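Local coordinates for protein acetyltransferase, GNAT family (Streptococcus agalactiae 2603V/R, PDB 2Q7B) that probably transfers an acetyl group from acetyl-CoA to an amino group of a substrate that has not been identified, at residues A87-D92 and V164-P169; R133-T138 and I175-L180; Q72-L77 and E120-F125; A54-I59 and L98-T103. All blocks are in the same frame, centred on the assembly; numbering follows the deposited sequence.

Contact 1 (A87-D92 and V164-P169)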
loop_
_atom_site.group_PDB
_atom_site.type_symbol
_atom_site.label_atom_id
_atom_site.label_comp_id
_atom_site.label_asym_id
_atom_site.label_seq_id
_atom_site.Cartn_x
_atom_site.Cartn_y
_atom_site.Cartn_z
ATOM N N ALA A 87 2.239 14.700 8.337
ATOM C CA ALA A 87 3.531 14.976 7.729
ATOM C C ALA A 87 3.678 16.445 7.463
ATOM O O ALA A 87 2.691 17.152 7.237
ATOM C CB ALA A 87 3.659 14.222 6.407
ATOM N N LEU A 88 4.923 16.890 7.498
ATOM C CA LEU A 88 5.287 18.248 7.164
ATOM C C LEU A 88 6.246 18.173 5.993
ATOM O O LEU A 88 7.243 17.451 6.053
ATOM C CB LEU A 88 5.937 18.971 8.360
ATOM C CG LEU A 88 6.338 20.435 8.153
ATOM C CD1 LEU A 88 6.311 21.208 9.449
ATOM C CD2 LEU A 88 7.704 20.598 7.460
ATOM N N LEU A 89 5.931 18.924 4.930
ATOM C CA LEU A 89 6.776 19.038 3.742
ATOM C C LEU A 89 7.272 20.466 3.661
ATOM O O LEU A 89 6.476 21.387 3.592
ATOM C CB LEU A 89 5.980 18.693 2.463
ATOM C CG LEU A 89 6.728 18.796 1.128
ATOM C CD1 LEU A 89 7.822 17.724 1.018
ATOM C CD2 LEU A 89 5.769 18.673 -0.068
ATOM N N ARG A 90 8.588 20.660 3.675
ATOM C CA ARG A 90 9.155 21.997 3.542
ATOM C C ARG A 90 9.099 22.441 2.075
ATOM O O ARG A 90 9.518 21.705 1.179
ATOM C CB ARG A 90 10.614 22.036 4.026
ATOM C CG ARG A 90 11.316 23.349 3.734
ATOM C CD ARG A 90 12.759 23.355 4.145
ATOM N NE ARG A 90 13.364 24.628 3.762
ATOM C CZ ARG A 90 13.888 24.905 2.566
ATOM N NH1 ARG A 90 13.895 24.019 1.582
ATOM N NH2 ARG A 90 14.390 26.102 2.343
ATOM N N ILE A 91 8.545 23.633 1.850
ATOM C CA ILE A 91 8.518 24.265 0.528
ATOM C C ILE A 91 9.705 25.219 0.446
ATOM O O ILE A 91 10.463 25.191 -0.519
ATOM C CB ILE A 91 7.191 25.017 0.268
ATOM C CG1 ILE A 91 6.017 24.036 0.324
ATOM C CG2 ILE A 91 7.239 25.752 -1.070
ATOM C CD1 ILE A 91 6.187 22.797 -0.575
ATOM N N ASP A 92 9.863 26.045 1.473
ATOM C CA ASP A 92 10.984 26.985 1.576
ATOM C C ASP A 92 11.161 27.341 3.048
ATOM O O ASP A 92 10.462 26.778 3.877
ATOM C CB ASP A 92 10.772 28.202 0.663
ATOM C CG ASP A 92 9.473 28.950 0.934
ATOM O OD1 ASP A 92 9.134 29.232 2.100
ATOM O OD2 ASP A 92 8.798 29.299 -0.051
ATOM N N VAL A 164 2.496 29.967 -3.972
ATOM C CA VAL A 164 3.302 29.008 -3.238
ATOM C C VAL A 164 3.991 28.053 -4.243
ATOM O O VAL A 164 3.420 27.711 -5.279
ATOM C CB VAL A 164 2.404 28.268 -2.198
ATOM C CG1 VAL A 164 1.282 27.470 -2.897
ATOM C CG2 VAL A 164 3.212 27.358 -1.286
ATOM N N ASP A 165 5.218 27.640 -3.942
ATOM C CA ASP A 165 5.984 26.763 -4.831
ATOM C C ASP A 165 5.549 25.321 -4.604
ATOM O O ASP A 165 6.340 24.467 -4.229
ATOM C CB ASP A 165 7.487 26.936 -4.562
ATOM C CG ASP A 165 8.371 26.277 -5.621
ATOM O OD1 ASP A 165 7.945 26.154 -6.788
ATOM O OD2 ASP A 165 9.517 25.908 -5.286
ATOM N N TYR A 166 4.277 25.062 -4.871
ATOM C CA TYR A 166 3.676 23.769 -4.619
ATOM C C TYR A 166 2.399 23.677 -5.411
ATOM O O TYR A 166 1.682 24.657 -5.544
ATOM C CB TYR A 166 3.375 23.641 -3.123
ATOM C CG TYR A 166 2.811 22.311 -2.715
ATOM C CD1 TYR A 166 3.632 21.201 -2.577
ATOM C CD2 TYR A 166 1.456 22.170 -2.435
ATOM C CE1 TYR A 166 3.124 19.982 -2.189
ATOM C CE2 TYR A 166 0.947 20.969 -2.058
ATOM C CZ TYR A 166 1.780 19.875 -1.926
ATOM O OH TYR A 166 1.244 18.667 -1.534
ATOM N N ILE A 167 2.123 22.493 -5.945
ATOM C CA ILE A 167 0.911 22.267 -6.709
ATOM C C ILE A 167 0.063 21.268 -5.943
ATOM O O ILE A 167 0.525 20.151 -5.623
ATOM C CB ILE A 167 1.208 21.718 -8.134
ATOM C CG1 ILE A 167 2.200 22.609 -8.901
ATOM C CG2 ILE A 167 -0.092 21.581 -8.935
ATOM C CD1 ILE A 167 1.649 23.847 -9.420
ATOM N N PHE A 168 -1.161 21.685 -5.626
ATOM C CA PHE A 168 -2.127 20.841 -4.942
ATOM C C PHE A 168 -2.757 19.909 -5.978
ATOM O O PHE A 168 -2.912 20.292 -7.146
ATOM C CB PHE A 168 -3.220 21.692 -4.264
ATOM C CG PHE A 168 -2.682 22.683 -3.269
ATOM C CD1 PHE A 168 -2.358 22.293 -1.986
ATOM C CD2 PHE A 168 -2.461 23.989 -3.633
ATOM C CE1 PHE A 168 -1.839 23.221 -1.073
ATOM C CE2 PHE A 168 -1.943 24.910 -2.729
ATOM C CZ PHE A 168 -1.629 24.512 -1.451
ATOM N N PRO A 169 -3.159 18.695 -5.559
ATOM C CA PRO A 169 -3.736 17.756 -6.531
ATOM C C PRO A 169 -4.981 18.308 -7.230
ATOM O O PRO A 169 -5.696 19.148 -6.661
ATOM C CB PRO A 169 -4.045 16.508 -5.691
ATOM C CG PRO A 169 -4.021 16.962 -4.278
ATOM C CD PRO A 169 -3.112 18.129 -4.199
HETATM O O HOH W 1 6.476 29.004 -1.633
#
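I91, D165 and Y166 illustrate how a branched side chain just beyond the end of a strand can hold a loop by two separate methyl groups. In I91, CG1 lies beside the backbone N (chi1 -61°), which sends its branch toward the tyrosine: I91 CD1 lies 3.6 Å from Y166 CD1, and the two side chains meet nearly at a right angle. The other branch serves the backbone turn, with I91 CG2 3.5 Å from D165 O and 3.7 Å from D165 CB. D165 is the centre of an inverse gamma turn, closed by a weak bond from Y166 N to V164 O. One ring position further out, L89 CD2 touches Y166 CE1 at 3.6 Å, so two methyls approach neighbouring ring carbons obliquely. The ring's hydroxyl reaches beyond this apolar patch to K99 NZ and a bound citrate. Beside D92, a water bridges the gap: it donates to D92 OD2 at 2.8 Å and accepts from D165 N at 3.0 Å. This places loop 164-169, between strands 155-157 and 173-179, across one face of the sheet, with V164 against T95 and R133, and F168 against V135 and D137. L88 turns to the opposite face, where F122 and F125 of helix 114-128 cover it, while strand 81-90 itself runs between strands 72-78 and 95-103.

Contact 2 (R133-T138 and I175-L180)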
loop_
_atom_site.group_PDB
_atom_site.type_symbol
_atom_site.label_atom_id
_atom_site.label_comp_id
_atom_site.label_asym_id
_atom_site.label_seq_id
_atom_site.Cartn_x
_atom_site.Cartn_y
_atom_site.Cartn_z
ATOM N N ARG A 133 4.301 30.131 7.705
ATOM C CA ARG A 133 3.083 29.861 6.959
ATOM C C ARG A 133 2.914 28.356 6.748
ATOM O O ARG A 133 3.849 27.675 6.328
ATOM C CB ARG A 133 3.154 30.573 5.590
ATOM C CG ARG A 133 1.870 30.465 4.757
ATOM C CD ARG A 133 1.888 31.321 3.484
ATOM N NE ARG A 133 2.799 30.825 2.450
ATOM C CZ ARG A 133 2.872 31.311 1.206
ATOM N NH1 ARG A 133 2.074 32.291 0.797
ATOM N NH2 ARG A 133 3.743 30.792 0.346
ATOM N N ILE A 134 1.725 27.847 7.056
ATOM C CA ILE A 134 1.395 26.441 6.825
ATOM C C ILE A 134 0.178 26.368 5.936
ATOM O O ILE A 134 -0.844 26.971 6.257
ATOM C CB ILE A 134 1.080 25.684 8.125
ATOM C CG1 ILE A 134 2.272 25.763 9.094
ATOM C CG2 ILE A 134 0.647 24.235 7.820
ATOM C CD1 ILE A 134 3.599 25.303 8.592
ATOM N N VAL A 135 0.283 25.604 4.846
ATOM C CA VAL A 135 -0.799 25.443 3.885
ATOM C C VAL A 135 -1.220 23.987 3.798
ATOM O O VAL A 135 -0.463 23.080 4.137
ATOM C CB VAL A 135 -0.408 25.965 2.473
ATOM C CG1 VAL A 135 0.056 27.426 2.543
ATOM C CG2 VAL A 135 0.675 25.114 1.832
ATOM N N LEU A 136 -2.449 23.755 3.357
ATOM C CA LEU A 136 -2.941 22.398 3.189
ATOM C C LEU A 136 -4.154 22.426 2.311
ATOM O O LEU A 136 -4.763 23.484 2.122
ATOM C CB LEU A 136 -3.285 21.778 4.544
ATOM C CG LEU A 136 -4.402 22.397 5.400
ATOM C CD1 LEU A 136 -5.808 21.902 5.001
ATOM C CD2 LEU A 136 -4.164 22.049 6.859
ATOM N N ASP A 137 -4.514 21.276 1.762
ATOM C CA ASP A 137 -5.764 21.213 1.039
ATOM C C ASP A 137 -6.603 20.101 1.641
ATOM O O ASP A 137 -6.088 19.192 2.291
ATOM C CB ASP A 137 -5.605 21.057 -0.477
ATOM C CG ASP A 137 -5.201 19.686 -0.866
ATOM O OD1 ASP A 137 -4.274 19.200 -0.215
ATOM O OD2 ASP A 137 -5.786 19.116 -1.809
ATOM N N THR A 138 -7.903 20.202 1.426
ATOM C CA THR A 138 -8.853 19.262 1.966
ATOM C C THR A 138 -10.026 19.165 0.992
ATOM O O THR A 138 -10.422 20.181 0.435
ATOM C CB THR A 138 -9.321 19.729 3.393
ATOM O OG1 THR A 138 -10.417 18.927 3.830
ATOM C CG2 THR A 138 -9.746 21.188 3.410
ATOM N N ILE A 175 -8.311 25.020 -0.152
ATOM C CA ILE A 175 -6.989 25.328 0.363
ATOM C C ILE A 175 -7.157 26.179 1.634
ATOM O O ILE A 175 -7.930 27.141 1.653
ATOM C CB ILE A 175 -6.063 26.006 -0.711
ATOM C CG1 ILE A 175 -5.577 24.997 -1.752
ATOM C CG2 ILE A 175 -4.762 26.508 -0.089
ATOM C CD1 ILE A 175 -6.614 24.322 -2.556
ATOM N N TYR A 176 -6.441 25.782 2.686
ATOM C CA TYR A 176 -6.424 26.453 3.996
ATOM C C TYR A 176 -4.999 26.917 4.361
ATOM O O TYR A 176 -4.013 26.291 3.957
ATOM C CB TYR A 176 -6.935 25.498 5.087
ATOM C CG TYR A 176 -8.435 25.394 5.175
ATOM C CD1 TYR A 176 -9.157 26.332 5.881
ATOM C CD2 TYR A 176 -9.127 24.356 4.567
ATOM C CE1 TYR A 176 -10.528 26.266 5.972
ATOM C CE2 TYR A 176 -10.505 24.277 4.648
ATOM C CZ TYR A 176 -11.201 25.243 5.355
ATOM O OH TYR A 176 -12.570 25.192 5.464
ATOM N N VAL A 177 -4.904 27.998 5.131
ATOM C CA VAL A 177 -3.611 28.554 5.543
ATOM C C VAL A 177 -3.627 29.006 7.010
ATOM O O VAL A 177 -4.654 29.467 7.515
ATOM C CB VAL A 177 -3.185 29.739 4.627
ATOM C CG1 VAL A 177 -4.181 30.903 4.716
ATOM C CG2 VAL A 177 -1.777 30.210 4.962
ATOM N N LYS A 178 -2.486 28.858 7.681
ATOM C CA LYS A 178 -2.318 29.275 9.075
ATOM C C LYS A 178 -0.977 30.001 9.184
ATOM O O LYS A 178 0.076 29.410 8.929
ATOM C CB LYS A 178 -2.338 28.065 10.014
ATOM C CG LYS A 178 -2.168 28.385 11.511
ATOM C CD LYS A 178 -2.109 27.083 12.321
ATOM C CE LYS A 178 -1.747 27.275 13.791
ATOM N NZ LYS A 178 -2.814 27.993 14.539
ATOM N N LEU A 179 -1.019 31.279 9.554
ATOM C CA LEU A 179 0.201 32.085 9.736
ATOM C C LEU A 179 0.664 31.943 11.183
ATOM O O LEU A 179 -0.142 32.112 12.105
ATOM C CB LEU A 179 -0.043 33.564 9.394
ATOM C CG LEU A 179 -0.544 33.858 7.972
ATOM C CD1 LEU A 179 -0.623 35.348 7.700
ATOM C CD2 LEU A 179 0.347 33.205 6.928
ATOM N N LEU A 180 1.949 31.635 11.379
ATOM C CA LEU A 180 2.509 31.435 12.720
ATOM C C LEU A 180 3.032 32.728 13.378
ATOM O O LEU A 180 3.756 33.506 12.766
ATOM C CB LEU A 180 3.606 30.368 12.674
ATOM C CG LEU A 180 3.169 29.002 12.129
ATOM C CD1 LEU A 180 4.298 27.981 12.239
ATOM C CD2 LEU A 180 1.924 28.496 12.847
#
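The ring of Y176 meets T138 at its edge: T138 CG2 sits near the ring plane, 3.4 Å from Y176 CE2. L136 CD1 approaches the same ring obliquely and also packs 3.8 Å from Y176 CB. With its OG1 opposite the backbone N (chi1 170°), T138 offers the methyl rather than the hydroxyl to the tyrosine, whose own OH is bound by E150. These residues belong to the antiparallel pairing of strands 133-139 and 173-179, which in the GNAT fold are the fifth and seventh strands, neighbours although the sixth lies between them in sequence. I134 with K178 and L136 with Y176 are the hydrogen-bonded pairs. The bond from Y176 N to L136 O, 2.9 Å long, is nearly straight at 172°, whereas its return, L136 N to Y176 O, bends to 144°. Between these pairs, V177 CA lies 3.3 Å from I134 O, in a CA-H...O contact that supplements the regular bonds. I134 and L136 face helices 114-128 and 143-150; V135 and I175 lie on the other face, where L162 covers I175. R133 also belongs to that face, and its chain bends at chi3, so its guanidinium turns to the T95 hydroxyl and the D163 carbonyl. Its aliphatic base lies side by side with L179, with R133 CG 3.8 Å from L179 CD2.

Contact 3 (Q72-L77 and E120-F125)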
loop_
_atom_site.group_PDB
_atom_site.type_symbol
_atom_site.label_atom_id
_atom_site.label_comp_id
_atom_site.label_asym_id
_atom_site.label_seq_id
_atom_site.Cartn_x
_atom_site.Cartn_y
_atom_site.Cartn_z
ATOM N N GLN A 72 9.162 16.196 7.886
ATOM C CA GLN A 72 9.031 15.158 8.868
ATOM C C GLN A 72 7.733 14.406 8.608
ATOM O O GLN A 72 6.864 14.874 7.861
ATOM C CB GLN A 72 9.149 15.772 10.280
ATOM C CG GLN A 72 9.314 14.788 11.417
ATOM C CD GLN A 72 10.373 13.757 11.142
ATOM O OE1 GLN A 72 10.067 12.663 10.663
ATOM N NE2 GLN A 72 11.616 14.109 11.379
ATOM N N PHE A 73 7.655 13.196 9.149
ATOM C CA PHE A 73 6.494 12.338 9.004
ATOM C C PHE A 73 6.294 11.648 10.345
ATOM O O PHE A 73 7.204 10.997 10.841
ATOM C CB PHE A 73 6.694 11.309 7.883
ATOM C CG PHE A 73 5.406 10.681 7.390
ATOM C CD1 PHE A 73 4.691 9.788 8.180
ATOM C CD2 PHE A 73 4.915 10.974 6.126
ATOM C CE1 PHE A 73 3.497 9.226 7.720
ATOM C CE2 PHE A 73 3.749 10.415 5.666
ATOM C CZ PHE A 73 3.026 9.547 6.473
ATOM N N TRP A 74 5.104 11.799 10.933
ATOM C CA TRP A 74 4.805 11.177 12.215
ATOM C C TRP A 74 3.714 10.127 12.117
ATOM O O TRP A 74 2.759 10.267 11.362
ATOM C CB TRP A 74 4.340 12.208 13.247
ATOM C CG TRP A 74 5.339 13.289 13.587
ATOM C CD1 TRP A 74 6.245 13.278 14.605
ATOM C CD2 TRP A 74 5.518 14.541 12.906
ATOM N NE1 TRP A 74 6.964 14.438 14.609
ATOM C CE2 TRP A 74 6.542 15.236 13.582
ATOM C CE3 TRP A 74 4.905 15.145 11.792
ATOM C CZ2 TRP A 74 6.974 16.503 13.187
ATOM C CZ3 TRP A 74 5.317 16.398 11.409
ATOM C CH2 TRP A 74 6.352 17.069 12.104
ATOM N N ILE A 75 3.849 9.100 12.937
ATOM C CA ILE A 75 2.812 8.093 13.066
ATOM C C ILE A 75 2.341 8.001 14.529
ATOM O O ILE A 75 3.138 8.104 15.460
ATOM C CB ILE A 75 3.249 6.686 12.544
ATOM C CG1 ILE A 75 4.576 6.251 13.203
ATOM C CG2 ILE A 75 3.311 6.674 11.013
ATOM C CD1 ILE A 75 5.042 4.859 12.821
ATOM N N ALA A 76 1.030 7.836 14.709
ATOM C CA ALA A 76 0.450 7.585 16.021
ATOM C C ALA A 76 0.283 6.092 16.114
ATOM O O ALA A 76 -0.269 5.460 15.201
ATOM C CB ALA A 76 -0.895 8.248 16.172
ATOM N N LEU A 77 0.721 5.532 17.230
ATOM C CA LEU A 77 0.638 4.108 17.470
ATOM C C LEU A 77 -0.200 3.804 18.705
ATOM O O LEU A 77 -0.024 4.442 19.734
ATOM C CB LEU A 77 2.044 3.569 17.695
ATOM C CG LEU A 77 3.030 3.801 16.551
ATOM C CD1 LEU A 77 4.446 3.716 17.022
ATOM C CD2 LEU A 77 2.779 2.808 15.458
ATOM N N GLU A 120 -0.678 19.154 17.031
ATOM C CA GLU A 120 0.217 19.775 18.004
ATOM C C GLU A 120 1.674 19.379 17.794
ATOM O O GLU A 120 2.564 20.216 17.934
ATOM C CB GLU A 120 -0.197 19.435 19.444
ATOM C CG GLU A 120 -1.379 20.244 19.946
ATOM C CD GLU A 120 -1.971 19.710 21.260
ATOM O OE1 GLU A 120 -1.404 18.760 21.859
ATOM O OE2 GLU A 120 -3.026 20.239 21.680
ATOM N N ARG A 121 1.926 18.109 17.478
ATOM C CA ARG A 121 3.290 17.646 17.249
ATOM C C ARG A 121 3.871 18.280 15.972
ATOM O O ARG A 121 5.051 18.696 15.947
ATOM C CB ARG A 121 3.343 16.121 17.189
ATOM C CG ARG A 121 4.728 15.587 16.866
ATOM C CD ARG A 121 5.687 15.763 18.017
ATOM N NE ARG A 121 5.499 14.649 18.928
ATOM C CZ ARG A 121 6.263 13.554 18.986
ATOM N NH1 ARG A 121 7.368 13.397 18.237
ATOM N NH2 ARG A 121 5.935 12.614 19.862
ATOM N N PHE A 122 3.044 18.322 14.918
ATOM C CA PHE A 122 3.372 18.993 13.668
ATOM C C PHE A 122 3.831 20.402 13.982
ATOM O O PHE A 122 4.851 20.869 13.468
ATOM C CB PHE A 122 2.130 19.043 12.766
ATOM C CG PHE A 122 2.304 19.825 11.484
ATOM C CD1 PHE A 122 2.110 21.199 11.463
ATOM C CD2 PHE A 122 2.617 19.192 10.305
ATOM C CE1 PHE A 122 2.261 21.934 10.297
ATOM C CE2 PHE A 122 2.752 19.918 9.135
ATOM C CZ PHE A 122 2.574 21.299 9.134
HETATM N N MSE A 123 3.082 21.088 14.837
HETATM C CA MSE A 123 3.461 22.453 15.156
HETATM C C MSE A 123 4.642 22.770 15.995
HETATM O O MSE A 123 5.236 23.824 15.804
HETATM C CB MSE A 123 2.297 23.392 15.275
HETATM C CG MSE A 123 2.307 24.017 13.901
HETATM SE SE MSE A 123 0.737 24.549 13.390
HETATM C CE MSE A 123 1.012 24.982 11.894
ATOM N N LEU A 124 5.001 21.867 16.899
ATOM C CA LEU A 124 6.227 22.014 17.669
ATOM C C LEU A 124 7.398 22.019 16.675
ATOM O O LEU A 124 8.336 22.800 16.804
ATOM C CB LEU A 124 6.384 20.859 18.662
ATOM C CG LEU A 124 7.578 20.965 19.615
ATOM N N PHE A 125 7.318 21.153 15.669
ATOM C CA PHE A 125 8.351 21.054 14.649
ATOM C C PHE A 125 8.318 22.274 13.718
ATOM O O PHE A 125 9.358 22.838 13.407
ATOM C CB PHE A 125 8.154 19.771 13.834
ATOM C CG PHE A 125 9.272 19.474 12.856
ATOM C CD1 PHE A 125 10.377 18.735 13.253
ATOM C CD2 PHE A 125 9.198 19.898 11.532
ATOM C CE1 PHE A 125 11.402 18.448 12.353
ATOM C CE2 PHE A 125 10.203 19.612 10.641
ATOM C CZ PHE A 125 11.313 18.889 11.048
#
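W74 reaches from strand 72-77 to helix 120-125 and shows how one indole can serve several helical residues at once. From CB, the side chain swings with CG beside the backbone N (chi1 -61°), which carries the ring system across to R121, F122 and F125. The five-membered ring comes first: R121 CG rides over its face, 3.4 Å from W74 NE1, a CH-pi contact made by the aliphatic part of the arginine. The guanidinium does not lie flat on the indole, for the two planes are 77° apart. Q72 CG covers the opposite face. Farther out, W74 CZ3 comes within 4.0 Å of F122 CD2, and W74 CH2 lies 3.9 Å from F122 CA, so the helix backbone itself rests over the six-membered ring. The outer edge ends against F125, where W74 CZ2 is 3.5 Å from F125 CB. Here the indole edge is directed at the phenyl face in an offset edge-to-face pair, with planes at 79°. Q72 CB adds a CH-pi contact over the face of F125, while the Q72 amide turns back to accept from F73 N and from Q67. Strand 72-78 belongs to the central sheet of the GNAT fold, and helix 114-128 packs on one of its faces. Their joint here rests on dispersion and aromatic contacts, so it depends on the fit of shapes; Q72 and R121 contribute mainly their side-chain carbons.

Contact 4 (A54-I59 and L98-T103)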
loop_
_atom_site.group_PDB
_atom_site.type_symbol
_atom_site.label_atom_id
_atom_site.label_comp_id
_atom_site.label_asym_id
_atom_site.label_seq_id
_atom_site.Cartn_x
_atom_site.Cartn_y
_atom_site.Cartn_z
ATOM N N ALA A 54 -0.145 5.074 -6.200
ATOM C CA ALA A 54 0.786 5.604 -7.207
ATOM C C ALA A 54 0.703 7.138 -7.305
ATOM O O ALA A 54 1.659 7.769 -7.744
ATOM C CB ALA A 54 0.548 4.975 -8.569
ATOM N N GLU A 55 -0.426 7.724 -6.893
ATOM C CA GLU A 55 -0.593 9.175 -6.873
ATOM C C GLU A 55 0.042 9.807 -5.639
ATOM O O GLU A 55 0.047 11.030 -5.516
ATOM C CB GLU A 55 -2.075 9.576 -6.885
ATOM C CG GLU A 55 -2.875 9.114 -8.079
ATOM C CD GLU A 55 -4.347 9.477 -7.942
ATOM O OE1 GLU A 55 -4.657 10.675 -7.741
ATOM O OE2 GLU A 55 -5.193 8.559 -8.043
ATOM N N GLN A 56 0.573 8.992 -4.726
ATOM C CA GLN A 56 1.188 9.493 -3.504
ATOM C C GLN A 56 2.280 8.529 -3.095
ATOM O O GLN A 56 2.336 8.050 -1.964
ATOM C CB GLN A 56 0.136 9.673 -2.412
ATOM C CG GLN A 56 -0.762 8.448 -2.245
ATOM C CD GLN A 56 -1.974 8.672 -1.382
ATOM O OE1 GLN A 56 -2.197 9.770 -0.866
ATOM N NE2 GLN A 56 -2.771 7.605 -1.204
ATOM N N ASP A 57 3.183 8.283 -4.032
ATOM C CA ASP A 57 4.274 7.327 -3.812
ATOM C C ASP A 57 5.346 7.808 -2.802
ATOM O O ASP A 57 6.214 7.034 -2.422
ATOM C CB ASP A 57 4.869 6.861 -5.143
ATOM C CG ASP A 57 5.434 8.015 -5.970
ATOM O OD1 ASP A 57 6.192 8.825 -5.407
ATOM O OD2 ASP A 57 5.107 8.112 -7.161
ATOM N N ASP A 58 5.271 9.074 -2.373
ATOM C CA ASP A 58 6.085 9.595 -1.250
ATOM C C ASP A 58 5.952 8.712 0.036
ATOM O O ASP A 58 6.860 8.634 0.867
ATOM C CB ASP A 58 5.697 11.055 -0.909
ATOM C CG ASP A 58 4.164 11.279 -0.813
ATOM O OD1 ASP A 58 3.499 11.293 -1.879
ATOM O OD2 ASP A 58 3.627 11.491 0.291
ATOM N N ILE A 59 4.816 8.040 0.163
ATOM C CA ILE A 59 4.513 7.099 1.263
ATOM C C ILE A 59 5.524 5.947 1.319
ATOM O O ILE A 59 5.809 5.419 2.396
ATOM C CB ILE A 59 3.038 6.543 1.097
ATOM C CG1 ILE A 59 2.015 7.676 1.302
ATOM C CG2 ILE A 59 2.736 5.394 2.013
ATOM C CD1 ILE A 59 2.199 8.455 2.548
ATOM N N LEU A 98 1.079 20.864 5.203
ATOM C CA LEU A 98 0.598 19.834 6.119
ATOM C C LEU A 98 -0.050 18.779 5.209
ATOM O O LEU A 98 -0.984 19.087 4.469
ATOM C CB LEU A 98 -0.391 20.444 7.116
ATOM C CG LEU A 98 -0.888 19.569 8.279
ATOM C CD1 LEU A 98 -1.361 20.442 9.437
ATOM C CD2 LEU A 98 -1.961 18.605 7.837
ATOM N N LYS A 99 0.490 17.560 5.239
ATOM C CA LYS A 99 0.065 16.470 4.372
ATOM C C LYS A 99 -0.147 15.193 5.152
ATOM O O LYS A 99 0.263 15.082 6.304
ATOM C CB LYS A 99 1.176 16.149 3.351
ATOM C CG LYS A 99 1.455 17.196 2.300
ATOM C CD LYS A 99 2.641 16.809 1.424
ATOM C CE LYS A 99 2.394 15.601 0.519
ATOM N NZ LYS A 99 1.291 15.849 -0.413
ATOM N N LYS A 100 -0.769 14.228 4.478
ATOM C CA LYS A 100 -0.999 12.892 4.979
ATOM C C LYS A 100 -1.526 12.861 6.405
ATOM O O LYS A 100 -1.047 12.094 7.229
ATOM C CB LYS A 100 0.270 12.068 4.841
ATOM C CG LYS A 100 0.825 12.015 3.407
ATOM C CD LYS A 100 -0.183 11.492 2.387
ATOM C CE LYS A 100 0.360 11.564 0.971
ATOM N NZ LYS A 100 -0.714 11.946 0.013
ATOM N N PHE A 101 -2.546 13.684 6.649
ATOM C CA PHE A 101 -3.153 13.792 7.962
ATOM C C PHE A 101 -4.359 12.856 8.057
ATOM O O PHE A 101 -5.414 13.142 7.516
ATOM C CB PHE A 101 -3.506 15.245 8.217
ATOM C CG PHE A 101 -4.113 15.514 9.569
ATOM C CD1 PHE A 101 -3.847 14.729 10.686
ATOM C CD2 PHE A 101 -4.840 16.663 9.744
ATOM C CE1 PHE A 101 -4.391 15.036 11.901
ATOM C CE2 PHE A 101 -5.356 16.984 10.953
ATOM C CZ PHE A 101 -5.142 16.159 12.037
ATOM N N PHE A 102 -4.189 11.743 8.753
ATOM C CA PHE A 102 -5.236 10.724 8.854
ATOM C C PHE A 102 -5.329 10.161 10.253
ATOM O O PHE A 102 -4.320 10.091 10.952
ATOM C CB PHE A 102 -4.932 9.561 7.902
ATOM C CG PHE A 102 -4.803 9.973 6.458
ATOM C CD1 PHE A 102 -5.919 10.351 5.733
ATOM C CD2 PHE A 102 -3.558 9.961 5.814
ATOM C CE1 PHE A 102 -5.809 10.735 4.409
ATOM C CE2 PHE A 102 -3.454 10.339 4.492
ATOM C CZ PHE A 102 -4.580 10.734 3.794
ATOM N N THR A 103 -6.544 9.779 10.649
ATOM C CA THR A 103 -6.787 9.133 11.931
ATOM C C THR A 103 -7.919 8.139 11.770
ATOM O O THR A 103 -8.827 8.393 11.009
ATOM C CB THR A 103 -7.212 10.147 13.050
ATOM O OG1 THR A 103 -8.369 10.863 12.628
ATOM C CG2 THR A 103 -6.132 11.149 13.357
#
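K100 NZ donates to Q56 OE1 at 2.8 Å, and the same ammonium is also bound by a citrate, probably taken up from the crystallisation liquor. The amide accepts from a donor 19° out of the carbonyl plane, and its rotation is fixed from the other end, where Q56 NE2 is bonded to Q43 of helix 29-46. Along the lysine stem, I59 CD1 packs 3.9 Å from K100 CD. D58 comes from the opposite direction: its OD2 touches K100 CE at 3.3 Å yet stays 4.4 Å from K100 NZ, too far for a salt bridge, and is taken by the hydroxyl of Y66. Strand 95-103 is the fourth strand of the GNAT fold, which in this family commonly carries a beta bulge, and K100 has a left-handed backbone (phi 46°, psi 48°) consistent with one. As a consequence the consecutive residues K99 and K100 both direct their CB atoms toward segment 54-59, where a regular strand would send them to opposite faces. K99 uses this to place NZ on the citrate and on Y166 OH, with K99 CE 4.3 Å from D58 OD2.

Contacts 1 and 4 meet at Y166 and K99, their centres about 12 Å apart: Y166 OH lies 3.0 Å from K99 NZ, and A87 N lies 2.9 Å from K99 O in the adjoining strand. Citrate lies about 3 Å from the side chains of Y166, D137 and K99, so contacts 1, 2 and 4 all border it, and it may mark a pocket of this probable acetyltransferase. Contact 2, centred about 10 Å from contact 1, continues the sheet through the bond between V135 O and L98 N, 2.9 Å apart. Contact 3 is centred about 17 Å from contact 1; F122 of its helix packs on L88, I134 and L98, touching a strand from each of the other three contacts.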